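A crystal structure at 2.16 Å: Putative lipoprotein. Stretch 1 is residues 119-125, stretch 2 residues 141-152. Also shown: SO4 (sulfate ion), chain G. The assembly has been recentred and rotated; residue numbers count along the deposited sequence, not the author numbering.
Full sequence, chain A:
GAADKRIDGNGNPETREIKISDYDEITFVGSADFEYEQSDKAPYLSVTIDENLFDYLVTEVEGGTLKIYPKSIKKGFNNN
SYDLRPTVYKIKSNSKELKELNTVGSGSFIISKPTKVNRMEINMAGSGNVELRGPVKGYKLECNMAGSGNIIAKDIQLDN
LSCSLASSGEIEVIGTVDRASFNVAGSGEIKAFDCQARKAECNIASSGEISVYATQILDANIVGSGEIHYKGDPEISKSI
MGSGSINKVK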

# COMPACT_ATOMS: atom_id res chain seq x y z
N ARG A 119 -10.17 8.61 20.57
CA ARG A 119 -9.61 8.02 19.35
C ARG A 119 -10.32 8.53 18.14
O ARG A 119 -11.52 8.31 17.99
N MSE A 120 -9.56 9.21 17.28
CA MSE A 120 -10.05 9.61 15.97
C MSE A 120 -9.27 8.89 14.85
O MSE A 120 -8.04 9.01 14.74
N GLU A 121 -10.01 8.17 14.01
CA GLU A 121 -9.46 7.49 12.84
C GLU A 121 -9.97 8.09 11.54
O GLU A 121 -11.19 8.11 11.30
N ILE A 122 -9.06 8.59 10.72
CA ILE A 122 -9.36 9.12 9.39
C ILE A 122 -8.87 8.16 8.31
O ILE A 122 -7.68 7.81 8.26
N ASN A 123 -9.80 7.71 7.45
CA ASN A 123 -9.50 6.82 6.33
C ASN A 123 -9.97 7.48 5.04
O ASN A 123 -11.16 7.76 4.86
N MSE A 124 -9.02 7.80 4.17
CA MSE A 124 -9.30 8.38 2.86
C MSE A 124 -8.81 7.51 1.67
O MSE A 124 -7.68 7.04 1.68
N ALA A 125 -9.67 7.33 0.66
CA ALA A 125 -9.26 6.76 -0.61
C ALA A 125 -9.56 7.79 -1.70
O ALA A 125 -10.66 8.33 -1.78
N LEU A 141 -4.77 9.95 17.32
CA LEU A 141 -5.19 10.23 15.95
C LEU A 141 -4.54 9.23 14.98
O LEU A 141 -3.31 9.00 15.00
N GLU A 142 -5.36 8.66 14.11
CA GLU A 142 -4.88 7.78 13.05
C GLU A 142 -5.30 8.36 11.70
O GLU A 142 -6.48 8.69 11.51
N CYS A 143 -4.34 8.57 10.82
CA CYS A 143 -4.55 9.09 9.44
C CYS A 143 -4.10 8.07 8.41
O CYS A 143 -2.89 7.85 8.19
N ASN A 144 -5.06 7.44 7.76
CA ASN A 144 -4.78 6.44 6.78
C ASN A 144 -5.25 6.91 5.45
O ASN A 144 -6.39 7.42 5.31
N MSE A 145 -4.39 6.76 4.45
CA MSE A 145 -4.83 7.02 3.10
C MSE A 145 -4.27 6.10 2.00
O MSE A 145 -3.13 5.54 2.12
N ALA A 146 -5.10 5.89 0.98
CA ALA A 146 -4.70 5.15 -0.20
C ALA A 146 -5.12 6.00 -1.39
O ALA A 146 -6.33 6.20 -1.67
N GLY A 147 -4.13 6.54 -2.07
CA GLY A 147 -4.39 7.32 -3.26
C GLY A 147 -3.40 8.42 -3.44
O GLY A 147 -2.34 8.42 -2.83
N SER A 148 -3.77 9.36 -4.32
CA SER A 148 -2.92 10.47 -4.69
C SER A 148 -3.26 11.77 -3.97
O SER A 148 -2.60 12.78 -4.16
N GLY A 149 -4.30 11.75 -3.15
CA GLY A 149 -4.67 12.96 -2.44
C GLY A 149 -3.82 13.23 -1.20
O GLY A 149 -2.68 12.76 -1.09
N ASN A 150 -4.39 13.99 -0.29
CA ASN A 150 -3.66 14.33 0.94
C ASN A 150 -4.47 14.56 2.20
O ASN A 150 -5.66 14.89 2.14
N ILE A 151 -3.81 14.34 3.32
CA ILE A 151 -4.34 14.64 4.65
C ILE A 151 -3.33 15.58 5.29
O ILE A 151 -2.13 15.34 5.19
N ILE A 152 -3.82 16.65 5.91
CA ILE A 152 -2.99 17.59 6.66
C ILE A 152 -3.64 17.87 8.01
O ILE A 152 -4.83 18.20 8.07

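Strands 120-125 and 141-146 lie side by side in parallel register, each residue of the first paired with the residue 21 positions later, so that paired side chains lie on the same face of the sheet. The apolar face carries Met 120, Ile 122 and Met 124 alongside Leu 141, Cys 143 and Met 145, all buried. At its centre Ile 122, with chi1 m and chi2 t, reaches in two directions: its CG1 lies 4.3 Å from CD1 of Leu 141, and its CG2 lies 4.2 Å from CD1 of Ile 151. The latter residue, also m, t, belongs to strand 150-152, which returns after the turn beneath this face and directs its CA-to-CB bond toward stretch 1. Its CD1 also comes within 4.5 Å of CB of Met 124.

The methionines are selenomethionine. Met 124 (chi1 t) sets its CB 4.2 Å from CB of Met 145 (chi1 p), while its SE approaches the backbone O of Asn 150 at 4.3 Å. Met 120, extended with chi1 and chi2 both t, leads away at its end; even so, its CB, CG and SE all lie 3.9 Å from CD1 of Leu 141, whose t, p rotamer brings its end nearer to stretch 1.

Between the faces, the backbone ladder fixes this register: Ile 122 N donates to Glu 142 O (2.7 Å), and Ile 122 O accepts from Asn 144 N (2.7 Å).

The opposite face is polar until it closes with the small, buried pair Ala 125 and Ala 146. Asn 123 and Asn 144, both chi1 m, are joined by an amide-amide hydrogen bond in which Asn 144 ND2 donates to Asn 123 OD1 at 2.8 Å. Each amide also holds the glutamate two residues before it: Asn 123 ND2 donates to Glu 121 OE2, and Asn 144 ND2 to Glu 142 OE2, both at 2.8 Å. Asn 144 ND2 thus joins a bond within its strand to one across the strands. Glu 121 and Glu 142 are paired in register and share the t, t conformation, so their carboxylates lie close, with OE1 of Glu 121 4.0 Å from OE2 of Glu 142. Water 1 bridges the pair, donating to Glu 121 OE1 (3.1 Å) and Glu 142 OE1 (2.8 Å), and so supplies hydrogens where the carboxylates cannot bond to each other.

At the turn, Ser 148 (chi1 p) is out of reach of stretch 1 and instead binds a sulfate ion, probably from the crystallisation liquor: its N and OG donate to SO4 O3 at 2.9 and 2.7 Å.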

# COMPACT_ATOMS: atom_id res chain seq x y z
CB ARG A 119 -9.72 6.50 19.35
CG ARG A 119 -8.73 5.89 20.29
CD ARG A 119 -8.96 4.40 20.50
NE ARG A 119 -8.41 3.98 21.80
CZ ARG A 119 -9.08 4.01 22.95
NH1 ARG A 119 -10.36 4.40 23.01
NH2 ARG A 119 -8.47 3.62 24.07
CB MSE A 120 -9.98 11.12 15.80
CG MSE A 120 -10.59 11.58 14.45
SE MSE A 120 -10.39 13.46 14.14
CE MSE A 120 -12.06 14.00 15.05
CB GLU A 121 -9.85 6.01 12.89
CG GLU A 121 -9.25 5.18 11.77
CD GLU A 121 -9.62 3.73 11.90
OE1 GLU A 121 -9.48 3.18 13.00
OE2 GLU A 121 -10.06 3.15 10.91
CB ILE A 122 -8.66 10.46 9.17
CG1 ILE A 122 -9.07 11.44 10.25
CG2 ILE A 122 -9.01 11.05 7.81
CD1 ILE A 122 -8.66 12.81 9.93
CB ASN A 123 -10.19 5.47 6.48
CG ASN A 123 -9.81 4.74 7.77
OD1 ASN A 123 -8.63 4.48 8.03
ND2 ASN A 123 -10.81 4.38 8.55
CB MSE A 124 -8.63 9.71 2.76
CG MSE A 124 -8.23 10.07 1.28
SE MSE A 124 -8.62 11.89 1.21
CE MSE A 124 -10.37 11.77 0.23
CB ALA A 125 -9.97 5.43 -0.87
CB LEU A 141 -4.82 11.64 15.54
CG LEU A 141 -5.20 12.07 14.09
CD1 LEU A 141 -6.74 12.06 13.87
CD2 LEU A 141 -4.60 13.45 13.78
CB GLU A 142 -5.44 6.40 13.26
CG GLU A 142 -4.80 5.35 12.45
CD GLU A 142 -5.28 3.95 12.81
OE1 GLU A 142 -5.25 3.59 14.00
OE2 GLU A 142 -5.66 3.20 11.88
CB CYS A 143 -3.70 10.32 9.22
SG CYS A 143 -4.16 11.72 10.22
CB ASN A 144 -5.50 5.18 7.16
CG ASN A 144 -5.13 4.72 8.54
OD1 ASN A 144 -3.95 4.76 8.91
ND2 ASN A 144 -6.12 4.31 9.32
CB MSE A 145 -4.61 8.46 2.76
CG MSE A 145 -3.20 8.89 2.60
SE MSE A 145 -3.29 10.43 1.37
CE MSE A 145 -3.77 9.50 -0.28
CB ALA A 146 -5.35 3.75 -0.24
CB SER A 148 -3.04 10.69 -6.20
OG SER A 148 -4.35 11.10 -6.52
CB ASN A 150 -2.81 15.54 0.71
CG ASN A 150 -3.61 16.73 0.48
OD1 ASN A 150 -4.28 16.81 -0.54
ND2 ASN A 150 -3.56 17.69 1.42
CB ILE A 151 -4.43 13.39 5.52
CG1 ILE A 151 -5.34 12.34 4.86
CG2 ILE A 151 -4.90 13.75 6.92
CD1 ILE A 151 -5.47 11.00 5.64
CB ILE A 152 -2.70 18.93 5.91
CG1 ILE A 152 -1.91 19.87 6.83
CG2 ILE A 152 -3.96 19.62 5.47
CD1 ILE A 152 -1.05 20.95 6.13
S SO4 G . -6.29 7.71 -6.89
O1 SO4 G . -6.95 6.82 -5.92
O2 SO4 G . -7.24 8.05 -7.94
O3 SO4 G . -5.89 8.93 -6.18
O4 SO4 G . -5.14 7.02 -7.53
O HOH W 1 -7.62 3.45 15.46